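Probable transcriptional regulatory protein aq_1575 (Aquifex aeolicus, PDB 1LFP) probably binds DNA and acts as a cytoplasmic regulator of transcription. Local coordinates at residues H115-H120 with I219-A224; Y139-A144 with V170-T175; Q198-P203 with V231-A236. One frame throughout, in Å; residues are numbered along the deposited sequence.

Interaction 1: H115-H120 with I219-A224; sequences HVFTKH and IKLLNA
The imidazole of His120 lies flat against the turn of helix that carries Lys220 and Leu221. Leu221 CA stands over one face of the ring, 4.0 Å from its centroid, with Lys220 O over the same face, both set toward the rim. At the edge, in plane, is Val116 O from the helix that ends just before His120, while Ala224 CB comes in obliquely, 3.6 Å from His120 NE2. The second flat group is the Phe117 phenyl, with Leu221 CD2 over one face, 4.2 Å from the ring centroid and 14° off its normal. The two side chains cross at about a right angle, and the other leucine methyl, CD1, reaches Phe117 CD1 at 4.1 Å. Leu221 thus works in both directions: its backbone CA serves the imidazole, its branch the phenyl. With chi1 at -150°, Leu221 CG is roughly anti to the backbone N, which sets it against His120 CB at 3.5 Å.

This is an antiparallel helix pair, 106-119 against 212-226, the short segments running at 163° with axes 9.2 Å apart. Both helices lie on the mixed beta-sheet: Phe117 and Leu222 each touch Val97 of strand 95-103, and Leu222 also meets Val234 on strand 231-239. His120 is where helix 106-119 gives out; its N makes weak bonds to Val116 O and Phe117 O.

Farther from the sheet, Lys220 offers its CB to His120 ND1 at 3.6 Å, while the rest of its chain leads away. The helices are tightest where Val116 CG1, anti to its backbone N, presses on Ala224 CB at 3.3 Å, closer than usual van der Waals contact.

Interaction 2: Y139-A144 with V170-T175; sequences YIEVPA and VHIIYT
Tyr139 turns the edge of its ring toward the face of Tyr174 in an offset edge-to-face pair, planes at 65° and centroids 5.6 Å apart. The two residues form a non-hydrogen-bonded pair of an antiparallel beta ladder in the four-stranded sheet. Ile172 meets the same phenol obliquely, its CG2 3.4 Å from Tyr139 CE2 and its CD1 near the hydroxyl. The ladder itself is carried by Ile140 with Ile173 and Val142 with His171, each pair joined by two backbone bonds; the straightest is His171 N to Val142 O, 2.9 Å at 174°. These four side chains take the face covered by helix 149-159, where Leu152 touches Val142 and His171.

On the tyrosine face, the phenol is held by its own strand: Tyr139 OH donates to Glu141 OE2 at 2.7 Å, on the anti side of the carboxylate. Glu195 brings a second carboxylate close to Glu141, which may raise the proton affinity of one of them. Lys202 makes a cation-pi contact with Tyr174. At the far end, His171 ND1 accepts a hydrogen bond from Gly167 N, which would limit the turning of the imidazole, and Ala144 CB sits over one ring face, 3.7 Å from His171 NE2.

Interaction 3: Q198-P203 with V231-A236; sequences QITWKP and VQQVIA
Ile235 packs tightly against the other strand, its CG2 3.2 Å from Trp201 O. The same side chain also touches Thr200 and the CB of Trp201: Ile235 CG1 lies 3.7 Å from Thr200 OG1, and Ile235 CD1 is 3.9 Å from Trp201 CB. The indole itself leads away, toward Met98 and Leu100 of strand 95-103. Pro203 touches more lightly, with CD 4.1 Å from Ile235 CG2.

The other end is polar. Gln198 and Gln233 reach toward each other tip to tip, and their amides stack with planes only 12° apart, Gln198 NE2 standing 3.4 Å from Gln233 CD. Gln198 CG takes the crowded position between its backbone N and carbonyl carbon (chi1 55°), and beyond it the chain is extended toward the opposite strand. The looser side lies past the amides, where a water sits between the segments, within hydrogen-bonding distance of Gln198 OE1 (3.3 Å) and Gln232 O (3.1 Å), though it has further acceptors to serve. An alanine at Gln198 would probably leave the Gln233 amide without its stacking partner and the water without its hold on this strand.

The axes of 198-203 and 233-236 run nearly parallel, at 13°, but come no nearer than 7.2 Å, so side chains rather than a backbone ladder join edge strand 196-203 to strand 231-239 of the other sheet. Strand 231-239 carries a classic beta bulge here, Gln232 and Gln233 sharing Leu100 of strand 95-103 as partner.

In the fold
Interaction 2 is the buried one, a true ladder within the four-stranded antiparallel sheet. Interaction 1 is partly buried and largely apolar, with one imidazole, pairing two helices on the mixed sheet on the opposite side of the chain's centre, its centre 26 Å from that of interaction 2. Interaction 3 lies between them, close to the middle of the chain yet at the surface, and brings the two sheets together through mixed apolar and amide packing. It touches both others: Leu222 of helix 212-226 packs on Ala236, while Thr200 meets Tyr139. Strands 134-143 and 196-203 are neighbours, linked by a probable hydrogen bond from Tyr139 N to Gln198 O, so interactions 2 and 3 share a sheet.

Interaction 1: H115-H120 with I219-A224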
ATOM      1  N   HIS A 115      -8.245  14.483 -11.801  1.00 24.30           N
ATOM      2  CA  HIS A 115      -8.379  14.160 -13.214  1.00 25.42           C
ATOM      3  C   HIS A 115      -8.592  12.681 -13.376  1.00 24.59           C
ATOM      4  O   HIS A 115      -9.456  12.272 -14.144  1.00 28.00           O
ATOM      5  CB  HIS A 115      -7.137  14.564 -14.041  1.00 27.11           C
ATOM      6  CG  HIS A 115      -7.060  16.029 -14.372  1.00 28.63           C
ATOM      7  ND1 HIS A 115      -6.854  17.000 -13.418  1.00 30.81           N
ATOM      8  CD2 HIS A 115      -7.182  16.687 -15.550  1.00 28.37           C
ATOM      9  CE1 HIS A 115      -6.852  18.193 -13.990  1.00 29.47           C
ATOM     10  NE2 HIS A 115      -7.052  18.031 -15.286  1.00 32.22           N
ATOM     11  N   VAL A 116      -7.792  11.869 -12.680  1.00 22.14           N
ATOM     12  CA  VAL A 116      -7.964  10.417 -12.817  1.00 23.66           C
ATOM     13  C   VAL A 116      -9.376   9.986 -12.438  1.00 23.94           C
ATOM     14  O   VAL A 116     -10.002   9.168 -13.126  1.00 24.56           O
ATOM     15  CB  VAL A 116      -6.981   9.634 -11.917  1.00 26.85           C
ATOM     16  CG1 VAL A 116      -7.233   8.138 -12.053  1.00 29.71           C
ATOM     17  CG2 VAL A 116      -5.533  10.001 -12.286  1.00 28.13           C
ATOM     18  N   PHE A 117      -9.869  10.482 -11.314  1.00 22.34           N
ATOM     19  CA  PHE A 117     -11.220  10.108 -10.881  1.00 22.40           C
ATOM     20  C   PHE A 117     -12.274  10.461 -11.941  1.00 23.33           C
ATOM     21  O   PHE A 117     -13.073   9.625 -12.342  1.00 25.98           O
ATOM     22  CB  PHE A 117     -11.553  10.809  -9.569  1.00 23.64           C
ATOM     23  CG  PHE A 117     -11.266   9.980  -8.324  1.00 21.98           C
ATOM     24  CD1 PHE A 117     -12.209   9.072  -7.847  1.00 22.33           C
ATOM     25  CD2 PHE A 117     -10.066  10.134  -7.623  1.00 22.84           C
ATOM     26  CE1 PHE A 117     -11.988   8.313  -6.681  1.00 22.14           C
ATOM     27  CE2 PHE A 117      -9.823   9.374  -6.444  1.00 21.60           C
ATOM     28  CZ  PHE A 117     -10.792   8.462  -5.978  1.00 19.67           C
ATOM     29  N   THR A 118     -12.267  11.709 -12.382  1.00 28.70           N
ATOM     30  CA  THR A 118     -13.207  12.181 -13.392  1.00 30.22           C
ATOM     31  C   THR A 118     -13.171  11.405 -14.704  1.00 31.65           C
ATOM     32  O   THR A 118     -14.213  10.975 -15.207  1.00 31.90           O
ATOM     33  CB  THR A 118     -12.974  13.652 -13.685  1.00 29.86           C
ATOM     34  OG1 THR A 118     -13.176  14.398 -12.479  1.00 30.61           O
ATOM     35  CG2 THR A 118     -13.950  14.148 -14.760  1.00 30.50           C
ATOM     36  N   LYS A 119     -11.977  11.201 -15.237  1.00 32.53           N
ATOM     37  CA  LYS A 119     -11.805  10.483 -16.490  1.00 34.46           C
ATOM     38  C   LYS A 119     -12.473   9.126 -16.465  1.00 34.89           C
ATOM     39  O   LYS A 119     -13.057   8.693 -17.452  1.00 34.41           O
ATOM     40  CB  LYS A 119     -10.321  10.333 -16.789  1.00 38.44           C
ATOM     41  CG  LYS A 119      -9.705  11.552 -17.439  1.00 41.39           C
ATOM     42  CD  LYS A 119     -10.062  12.861 -16.732  1.00 43.98           C
ATOM     43  CE  LYS A 119      -9.201  13.990 -17.288  1.00 45.90           C
ATOM     44  NZ  LYS A 119      -7.765  13.557 -17.294  1.00 46.24           N
ATOM     45  N   HIS A 120     -12.413   8.462 -15.317  1.00 30.49           N
ATOM     46  CA  HIS A 120     -13.008   7.151 -15.189  1.00 31.49           C
ATOM     47  C   HIS A 120     -14.415   7.109 -14.594  1.00 30.81           C
ATOM     48  O   HIS A 120     -14.871   6.062 -14.170  1.00 32.12           O
ATOM     49  CB  HIS A 120     -12.052   6.251 -14.414  1.00 34.47           C
ATOM     50  CG  HIS A 120     -10.732   6.078 -15.097  1.00 35.42           C
ATOM     51  ND1 HIS A 120     -10.544   5.202 -16.144  1.00 35.56           N
ATOM     52  CD2 HIS A 120      -9.556   6.730 -14.934  1.00 35.27           C
ATOM     53  CE1 HIS A 120      -9.308   5.319 -16.595  1.00 37.28           C
ATOM     54  NE2 HIS A 120      -8.688   6.242 -15.880  1.00 36.43           N
ATOM     55  N   ILE A 219     -11.922  -0.671 -11.848  1.00 23.46           N
ATOM     56  CA  ILE A 219     -10.562  -1.197 -11.954  1.00 24.76           C
ATOM     57  C   ILE A 219      -9.622  -0.291 -12.729  1.00 25.02           C
ATOM     58  O   ILE A 219      -8.465  -0.149 -12.370  1.00 24.99           O
ATOM     59  CB  ILE A 219     -10.555  -2.626 -12.600  1.00 35.03           C
ATOM     60  CG1 ILE A 219     -11.316  -3.605 -11.709  1.00 38.49           C
ATOM     61  CG2 ILE A 219      -9.141  -3.102 -12.801  1.00 37.07           C
ATOM     62  CD1 ILE A 219     -11.406  -5.011 -12.270  1.00 38.49           C
ATOM     63  N   LYS A 220     -10.097   0.327 -13.802  1.00 26.78           N
ATOM     64  CA  LYS A 220      -9.226   1.215 -14.557  1.00 26.58           C
ATOM     65  C   LYS A 220      -8.876   2.444 -13.727  1.00 23.56           C
ATOM     66  O   LYS A 220      -7.764   2.973 -13.786  1.00 24.17           O
ATOM     67  CB  LYS A 220      -9.904   1.640 -15.859  1.00 37.99           C
ATOM     68  CG  LYS A 220      -9.866   0.566 -16.943  1.00 43.91           C
ATOM     69  CD  LYS A 220     -10.357   1.116 -18.279  1.00 46.42           C
ATOM     70  CE  LYS A 220     -10.198   0.098 -19.398  1.00 50.88           C
ATOM     71  NZ  LYS A 220     -10.868  -1.187 -19.055  1.00 53.42           N
ATOM     72  N   LEU A 221      -9.837   2.901 -12.952  1.00 22.89           N
ATOM     73  CA  LEU A 221      -9.611   4.069 -12.123  1.00 22.01           C
ATOM     74  C   LEU A 221      -8.507   3.764 -11.120  1.00 21.02           C
ATOM     75  O   LEU A 221      -7.546   4.526 -10.999  1.00 22.38           O
ATOM     76  CB  LEU A 221     -10.909   4.432 -11.392  1.00 22.17           C
ATOM     77  CG  LEU A 221     -11.108   5.897 -11.064  1.00 26.70           C
ATOM     78  CD1 LEU A 221     -12.551   6.109 -10.600  1.00 25.12           C
ATOM     79  CD2 LEU A 221     -10.114   6.325 -10.004  1.00 25.13           C
ATOM     80  N   LEU A 222      -8.659   2.651 -10.413  1.00 21.90           N
ATOM     81  CA  LEU A 222      -7.695   2.236  -9.404  1.00 21.34           C
ATOM     82  C   LEU A 222      -6.315   2.051 -10.027  1.00 22.05           C
ATOM     83  O   LEU A 222      -5.319   2.484  -9.461  1.00 21.96           O
ATOM     84  CB  LEU A 222      -8.159   0.943  -8.725  1.00 20.03           C
ATOM     85  CG  LEU A 222      -9.531   0.992  -8.028  1.00 20.32           C
ATOM     86  CD1 LEU A 222      -9.735  -0.235  -7.153  1.00 21.53           C
ATOM     87  CD2 LEU A 222      -9.587   2.298  -7.154  1.00 22.88           C
ATOM     88  N   ASN A 223      -6.268   1.396 -11.191  1.00 22.55           N
ATOM     89  CA  ASN A 223      -4.999   1.179 -11.892  1.00 22.81           C
ATOM     90  C   ASN A 223      -4.368   2.519 -12.270  1.00 22.97           C
ATOM     91  O   ASN A 223      -3.149   2.672 -12.204  1.00 25.08           O
ATOM     92  CB  ASN A 223      -5.216   0.416 -13.199  1.00 29.24           C
ATOM     93  CG  ASN A 223      -5.522  -1.040 -12.992  1.00 29.61           C
ATOM     94  OD1 ASN A 223      -6.054  -1.701 -13.895  1.00 35.90           O
ATOM     95  ND2 ASN A 223      -5.189  -1.564 -11.817  1.00 30.66           N
ATOM     96  N   ALA A 224      -5.205   3.473 -12.676  1.00 22.54           N
ATOM     97  CA  ALA A 224      -4.725   4.781 -13.088  1.00 24.91           C
ATOM     98  C   ALA A 224      -4.131   5.497 -11.873  1.00 26.81           C
ATOM     99  O   ALA A 224      -3.078   6.144 -11.971  1.00 28.41           O
ATOM    100  CB  ALA A 224      -5.867   5.582 -13.715  1.00 19.56           C
TER

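Interaction 2: Y139-A144 with V170-T175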
ATOM      1  N   TYR A 139      -0.656  -4.009   7.908  1.00 17.00           N
ATOM      2  CA  TYR A 139      -0.819  -4.905   6.787  1.00 17.66           C
ATOM      3  C   TYR A 139       0.509  -5.586   6.499  1.00 19.51           C
ATOM      4  O   TYR A 139       1.518  -4.922   6.319  1.00 18.96           O
ATOM      5  CB  TYR A 139      -1.262  -4.046   5.598  1.00 20.65           C
ATOM      6  CG  TYR A 139      -1.385  -4.744   4.292  1.00 19.26           C
ATOM      7  CD1 TYR A 139      -0.349  -4.712   3.362  1.00 25.08           C
ATOM      8  CD2 TYR A 139      -2.587  -5.362   3.938  1.00 25.30           C
ATOM      9  CE1 TYR A 139      -0.515  -5.268   2.093  1.00 24.28           C
ATOM     10  CE2 TYR A 139      -2.763  -5.925   2.684  1.00 26.24           C
ATOM     11  CZ  TYR A 139      -1.726  -5.879   1.765  1.00 28.61           C
ATOM     12  OH  TYR A 139      -1.892  -6.466   0.524  1.00 29.68           O
ATOM     13  N   ILE A 140       0.483  -6.915   6.450  1.00 23.32           N
ATOM     14  CA  ILE A 140       1.674  -7.716   6.202  1.00 22.93           C
ATOM     15  C   ILE A 140       1.456  -8.644   5.038  1.00 23.79           C
ATOM     16  O   ILE A 140       0.420  -9.315   4.974  1.00 23.62           O
ATOM     17  CB  ILE A 140       2.020  -8.554   7.460  1.00 19.37           C
ATOM     18  CG1 ILE A 140       2.444  -7.595   8.587  1.00 19.42           C
ATOM     19  CG2 ILE A 140       3.133  -9.586   7.116  1.00 21.39           C
ATOM     20  CD1 ILE A 140       2.506  -8.232  10.012  1.00 18.24           C
ATOM     21  N   GLU A 141       2.420  -8.689   4.118  1.00 23.34           N
ATOM     22  CA  GLU A 141       2.324  -9.566   2.958  1.00 25.57           C
ATOM     23  C   GLU A 141       3.378 -10.645   3.099  1.00 24.88           C
ATOM     24  O   GLU A 141       4.491 -10.356   3.501  1.00 25.48           O
ATOM     25  CB  GLU A 141       2.561  -8.793   1.648  1.00 28.75           C
ATOM     26  CG  GLU A 141       1.261  -8.358   0.970  1.00 30.88           C
ATOM     27  CD  GLU A 141       1.464  -7.443  -0.231  1.00 34.09           C
ATOM     28  OE1 GLU A 141       2.441  -7.652  -0.999  1.00 32.91           O
ATOM     29  OE2 GLU A 141       0.626  -6.517  -0.405  1.00 36.11           O
ATOM     30  N   VAL A 142       3.002 -11.878   2.782  1.00 25.83           N
ATOM     31  CA  VAL A 142       3.928 -13.020   2.858  1.00 25.21           C
ATOM     32  C   VAL A 142       3.768 -13.824   1.584  1.00 24.70           C
ATOM     33  O   VAL A 142       2.659 -14.165   1.164  1.00 27.45           O
ATOM     34  CB  VAL A 142       3.634 -13.909   4.110  1.00 29.30           C
ATOM     35  CG1 VAL A 142       2.184 -14.139   4.238  1.00 32.27           C
ATOM     36  CG2 VAL A 142       4.364 -15.252   4.023  1.00 26.49           C
ATOM     37  N   PRO A 143       4.885 -14.137   0.938  1.00 26.02           N
ATOM     38  CA  PRO A 143       4.888 -14.905  -0.310  1.00 26.88           C
ATOM     39  C   PRO A 143       4.269 -16.309  -0.236  1.00 27.85           C
ATOM     40  O   PRO A 143       4.709 -17.170   0.522  1.00 28.99           O
ATOM     41  CB  PRO A 143       6.370 -14.903  -0.712  1.00 24.06           C
ATOM     42  CG  PRO A 143       7.122 -14.604   0.554  1.00 25.68           C
ATOM     43  CD  PRO A 143       6.221 -13.621   1.262  1.00 24.43           C
ATOM     44  N   ALA A 144       3.239 -16.549  -1.039  1.00 27.12           N
ATOM     45  CA  ALA A 144       2.578 -17.841  -1.020  1.00 29.66           C
ATOM     46  C   ALA A 144       3.569 -18.945  -1.379  1.00 31.04           C
ATOM     47  O   ALA A 144       3.695 -19.950  -0.663  1.00 31.73           O
ATOM     48  CB  ALA A 144       1.395 -17.845  -1.991  1.00 31.59           C
ATOM     49  N   VAL A 170       0.150 -14.077  -2.833  1.00 48.29           N
ATOM     50  CA  VAL A 170       0.517 -13.549  -1.543  1.00 43.02           C
ATOM     51  C   VAL A 170      -0.580 -13.738  -0.512  1.00 40.18           C
ATOM     52  O   VAL A 170      -1.783 -13.752  -0.816  1.00 38.60           O
ATOM     53  CB  VAL A 170       0.907 -12.052  -1.645  1.00 42.46           C
ATOM     54  CG1 VAL A 170      -0.302 -11.204  -2.046  1.00 42.54           C
ATOM     55  CG2 VAL A 170       1.476 -11.584  -0.334  1.00 40.95           C
ATOM     56  N   HIS A 171      -0.146 -13.922   0.721  1.00 32.51           N
ATOM     57  CA  HIS A 171      -1.072 -14.091   1.818  1.00 29.19           C
ATOM     58  C   HIS A 171      -1.045 -12.748   2.502  1.00 26.09           C
ATOM     59  O   HIS A 171      -0.021 -12.089   2.527  1.00 26.19           O
ATOM     60  CB  HIS A 171      -0.588 -15.214   2.731  1.00 28.94           C
ATOM     61  CG  HIS A 171      -0.525 -16.554   2.054  1.00 31.93           C
ATOM     62  ND1 HIS A 171      -1.569 -17.059   1.305  1.00 33.44           N
ATOM     63  CD2 HIS A 171       0.428 -17.516   2.067  1.00 31.79           C
ATOM     64  CE1 HIS A 171      -1.261 -18.277   0.894  1.00 34.47           C
ATOM     65  NE2 HIS A 171      -0.055 -18.581   1.345  1.00 31.87           N
ATOM     66  N   ILE A 172      -2.189 -12.320   3.014  1.00 25.14           N
ATOM     67  CA  ILE A 172      -2.288 -11.042   3.669  1.00 23.87           C
ATOM     68  C   ILE A 172      -2.674 -11.188   5.123  1.00 23.62           C
ATOM     69  O   ILE A 172      -3.623 -11.889   5.460  1.00 24.85           O
ATOM     70  CB  ILE A 172      -3.342 -10.179   2.986  1.00 33.55           C
ATOM     71  CG1 ILE A 172      -2.871  -9.826   1.576  1.00 35.57           C
ATOM     72  CG2 ILE A 172      -3.647  -8.965   3.838  1.00 34.91           C
ATOM     73  CD1 ILE A 172      -3.967  -9.214   0.708  1.00 34.47           C
ATOM     74  N   ILE A 173      -1.963 -10.470   5.986  1.00 21.71           N
ATOM     75  CA  ILE A 173      -2.240 -10.518   7.404  1.00 22.70           C
ATOM     76  C   ILE A 173      -2.486  -9.114   7.888  1.00 21.70           C
ATOM     77  O   ILE A 173      -1.691  -8.216   7.607  1.00 21.60           O
ATOM     78  CB  ILE A 173      -1.046 -11.116   8.170  1.00 23.26           C
ATOM     79  CG1 ILE A 173      -0.934 -12.606   7.832  1.00 25.85           C
ATOM     80  CG2 ILE A 173      -1.231 -10.918   9.698  1.00 26.29           C
ATOM     81  CD1 ILE A 173       0.351 -13.263   8.328  1.00 25.67           C
ATOM     82  N   TYR A 174      -3.608  -8.908   8.583  1.00 21.48           N
ATOM     83  CA  TYR A 174      -3.902  -7.590   9.114  1.00 20.30           C
ATOM     84  C   TYR A 174      -3.667  -7.581  10.590  1.00 20.19           C
ATOM     85  O   TYR A 174      -3.907  -8.586  11.262  1.00 22.30           O
ATOM     86  CB  TYR A 174      -5.361  -7.213   8.893  1.00 20.07           C
ATOM     87  CG  TYR A 174      -5.674  -6.844   7.493  1.00 19.16           C
ATOM     88  CD1 TYR A 174      -5.477  -5.542   7.053  1.00 19.99           C
ATOM     89  CD2 TYR A 174      -6.202  -7.765   6.607  1.00 23.32           C
ATOM     90  CE1 TYR A 174      -5.797  -5.164   5.792  1.00 21.05           C
ATOM     91  CE2 TYR A 174      -6.540  -7.387   5.311  1.00 22.56           C
ATOM     92  CZ  TYR A 174      -6.335  -6.080   4.917  1.00 24.49           C
ATOM     93  OH  TYR A 174      -6.697  -5.660   3.662  1.00 27.04           O
ATOM     94  N   THR A 175      -3.248  -6.433  11.106  1.00 18.08           N
ATOM     95  CA  THR A 175      -2.978  -6.323  12.537  1.00 19.18           C
ATOM     96  C   THR A 175      -3.520  -5.013  13.091  1.00 17.76           C
ATOM     97  O   THR A 175      -3.971  -4.158  12.328  1.00 17.60           O
ATOM     98  CB  THR A 175      -1.453  -6.319  12.817  1.00 19.58           C
ATOM     99  OG1 THR A 175      -0.928  -4.999  12.631  1.00 19.46           O
ATOM    100  CG2 THR A 175      -0.730  -7.270  11.851  1.00 24.17           C
TER

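Interaction 3: Q198-P203 with V231-A236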
ATOM      1  N   GLN A 198       3.218  -2.624   6.385  1.00 20.88           N
ATOM      2  CA  GLN A 198       2.942  -1.196   6.380  1.00 19.52           C
ATOM      3  C   GLN A 198       1.568  -0.928   6.977  1.00 17.93           C
ATOM      4  O   GLN A 198       0.760  -1.828   7.139  1.00 17.28           O
ATOM      5  CB  GLN A 198       2.954  -0.679   4.922  1.00 19.32           C
ATOM      6  CG  GLN A 198       1.984  -1.454   4.013  1.00 26.00           C
ATOM      7  CD  GLN A 198       2.053  -1.039   2.526  1.00 29.35           C
ATOM      8  OE1 GLN A 198       3.004  -0.399   2.084  1.00 33.32           O
ATOM      9  NE2 GLN A 198       1.037  -1.425   1.761  1.00 27.79           N
ATOM     10  N   ILE A 199       1.292   0.342   7.243  1.00 16.15           N
ATOM     11  CA  ILE A 199      -0.003   0.730   7.763  1.00 17.40           C
ATOM     12  C   ILE A 199      -0.884   1.005   6.546  1.00 17.88           C
ATOM     13  O   ILE A 199      -0.455   1.692   5.600  1.00 17.00           O
ATOM     14  CB  ILE A 199       0.133   2.033   8.611  1.00 19.29           C
ATOM     15  CG1 ILE A 199       0.879   1.731   9.904  1.00 21.63           C
ATOM     16  CG2 ILE A 199      -1.248   2.659   8.849  1.00 21.55           C
ATOM     17  CD1 ILE A 199       0.160   0.807  10.842  1.00 24.97           C
ATOM     18  N   THR A 200      -2.100   0.457   6.555  1.00 16.71           N
ATOM     19  CA  THR A 200      -3.029   0.676   5.455  1.00 16.62           C
ATOM     20  C   THR A 200      -4.431   0.906   6.035  1.00 14.42           C
ATOM     21  O   THR A 200      -4.602   1.050   7.252  1.00 16.77           O
ATOM     22  CB  THR A 200      -3.053  -0.529   4.492  1.00 20.10           C
ATOM     23  OG1 THR A 200      -3.793  -0.193   3.319  1.00 22.37           O
ATOM     24  CG2 THR A 200      -3.664  -1.754   5.138  1.00 22.00           C
ATOM     25  N   TRP A 201      -5.428   0.972   5.164  1.00 16.69           N
ATOM     26  CA  TRP A 201      -6.820   1.153   5.619  1.00 14.46           C
ATOM     27  C   TRP A 201      -7.582  -0.045   5.061  1.00 14.89           C
ATOM     28  O   TRP A 201      -7.298  -0.456   3.954  1.00 16.39           O
ATOM     29  CB  TRP A 201      -7.397   2.443   5.067  1.00 16.97           C
ATOM     30  CG  TRP A 201      -6.826   3.626   5.681  1.00 17.87           C
ATOM     31  CD1 TRP A 201      -5.569   4.109   5.481  1.00 19.02           C
ATOM     32  CD2 TRP A 201      -7.438   4.468   6.674  1.00 19.11           C
ATOM     33  NE1 TRP A 201      -5.352   5.204   6.305  1.00 16.69           N
ATOM     34  CE2 TRP A 201      -6.489   5.440   7.036  1.00 20.10           C
ATOM     35  CE3 TRP A 201      -8.701   4.490   7.294  1.00 20.19           C
ATOM     36  CZ2 TRP A 201      -6.764   6.435   7.996  1.00 19.13           C
ATOM     37  CZ3 TRP A 201      -8.983   5.482   8.243  1.00 20.98           C
ATOM     38  CH2 TRP A 201      -8.013   6.442   8.583  1.00 19.58           C
ATOM     39  N   LYS A 202      -8.468  -0.626   5.858  1.00 13.64           N
ATOM     40  CA  LYS A 202      -9.214  -1.814   5.438  1.00 14.60           C
ATOM     41  C   LYS A 202     -10.715  -1.518   5.438  1.00 15.54           C
ATOM     42  O   LYS A 202     -11.242  -0.982   6.394  1.00 16.48           O
ATOM     43  CB  LYS A 202      -8.921  -2.953   6.441  1.00 14.90           C
ATOM     44  CG  LYS A 202      -9.628  -4.294   6.123  1.00 17.82           C
ATOM     45  CD  LYS A 202      -9.238  -5.336   7.189  1.00 22.09           C
ATOM     46  CE  LYS A 202      -9.645  -6.779   6.778  1.00 28.44           C
ATOM     47  NZ  LYS A 202     -10.977  -7.173   7.301  1.00 32.13           N
ATOM     48  N   PRO A 203     -11.429  -1.861   4.354  1.00 15.55           N
ATOM     49  CA  PRO A 203     -12.870  -1.585   4.388  1.00 16.21           C
ATOM     50  C   PRO A 203     -13.579  -2.359   5.487  1.00 16.42           C
ATOM     51  O   PRO A 203     -13.226  -3.515   5.776  1.00 19.19           O
ATOM     52  CB  PRO A 203     -13.347  -2.002   2.983  1.00 19.07           C
ATOM     53  CG  PRO A 203     -12.313  -2.972   2.549  1.00 19.99           C
ATOM     54  CD  PRO A 203     -11.017  -2.423   3.063  1.00 16.29           C
ATOM     55  N   VAL A 231       1.430   8.342  -5.774  1.00 21.90           N
ATOM     56  CA  VAL A 231       0.594   7.413  -5.025  1.00 21.19           C
ATOM     57  C   VAL A 231       1.344   6.207  -4.447  1.00 22.48           C
ATOM     58  O   VAL A 231       2.080   5.544  -5.168  1.00 23.58           O
ATOM     59  CB  VAL A 231      -0.602   6.875  -5.919  1.00 20.90           C
ATOM     60  CG1 VAL A 231      -1.456   5.933  -5.115  1.00 22.11           C
ATOM     61  CG2 VAL A 231      -1.446   8.064  -6.451  1.00 19.98           C
ATOM     62  N   GLN A 232       1.157   5.944  -3.153  1.00 19.66           N
ATOM     63  CA  GLN A 232       1.790   4.810  -2.459  1.00 19.12           C
ATOM     64  C   GLN A 232       0.811   3.647  -2.345  1.00 17.55           C
ATOM     65  O   GLN A 232       1.175   2.478  -2.539  1.00 18.63           O
ATOM     66  CB  GLN A 232       2.213   5.165  -1.020  1.00 22.89           C
ATOM     67  CG  GLN A 232       3.368   6.157  -0.859  1.00 23.54           C
ATOM     68  CD  GLN A 232       4.755   5.541  -1.020  1.00 26.28           C
ATOM     69  OE1 GLN A 232       5.104   4.517  -0.405  1.00 26.48           O
ATOM     70  NE2 GLN A 232       5.549   6.175  -1.843  1.00 24.50           N
ATOM     71  N   GLN A 233      -0.421   3.967  -1.982  1.00 16.73           N
ATOM     72  CA  GLN A 233      -1.417   2.936  -1.806  1.00 14.81           C
ATOM     73  C   GLN A 233      -2.786   3.345  -2.252  1.00 14.07           C
ATOM     74  O   GLN A 233      -3.193   4.468  -2.069  1.00 13.43           O
ATOM     75  CB  GLN A 233      -1.565   2.554  -0.345  1.00 15.84           C
ATOM     76  CG  GLN A 233      -0.345   1.900   0.330  1.00 19.65           C
ATOM     77  CD  GLN A 233      -0.690   1.477   1.748  1.00 23.44           C
ATOM     78  OE1 GLN A 233      -0.060   1.901   2.729  1.00 23.45           O
ATOM     79  NE2 GLN A 233      -1.713   0.646   1.866  1.00 19.34           N
ATOM     80  N   VAL A 234      -3.522   2.402  -2.816  1.00 14.75           N
ATOM     81  CA  VAL A 234      -4.900   2.708  -3.223  1.00 16.19           C
ATOM     82  C   VAL A 234      -5.750   1.606  -2.581  1.00 16.51           C
ATOM     83  O   VAL A 234      -5.417   0.431  -2.720  1.00 16.51           O
ATOM     84  CB  VAL A 234      -5.083   2.588  -4.723  1.00 17.31           C
ATOM     85  CG1 VAL A 234      -6.533   2.767  -5.044  1.00 14.90           C
ATOM     86  CG2 VAL A 234      -4.244   3.649  -5.453  1.00 17.82           C
ATOM     87  N   ILE A 235      -6.806   1.978  -1.879  1.00 16.20           N
ATOM     88  CA  ILE A 235      -7.703   1.035  -1.198  1.00 18.34           C
ATOM     89  C   ILE A 235      -9.144   1.300  -1.590  1.00 19.27           C
ATOM     90  O   ILE A 235      -9.575   2.441  -1.649  1.00 19.44           O
ATOM     91  CB  ILE A 235      -7.616   1.143   0.350  1.00 21.00           C
ATOM     92  CG1 ILE A 235      -6.147   1.156   0.808  1.00 20.67           C
ATOM     93  CG2 ILE A 235      -8.310  -0.079   0.990  1.00 23.55           C
ATOM     94  CD1 ILE A 235      -5.727   2.466   1.506  1.00 23.53           C
ATOM     95  N   ALA A 236      -9.879   0.245  -1.908  1.00 16.25           N
ATOM     96  CA  ALA A 236     -11.285   0.427  -2.277  1.00 16.56           C
ATOM     97  C   ALA A 236     -12.121  -0.632  -1.608  1.00 17.18           C
ATOM     98  O   ALA A 236     -11.591  -1.668  -1.157  1.00 19.49           O
ATOM     99  CB  ALA A 236     -11.447   0.367  -3.792  1.00 19.63           C
TER
HETATM  100  O   HOH W   1       3.280   1.609  -0.483  1.00 33.42           O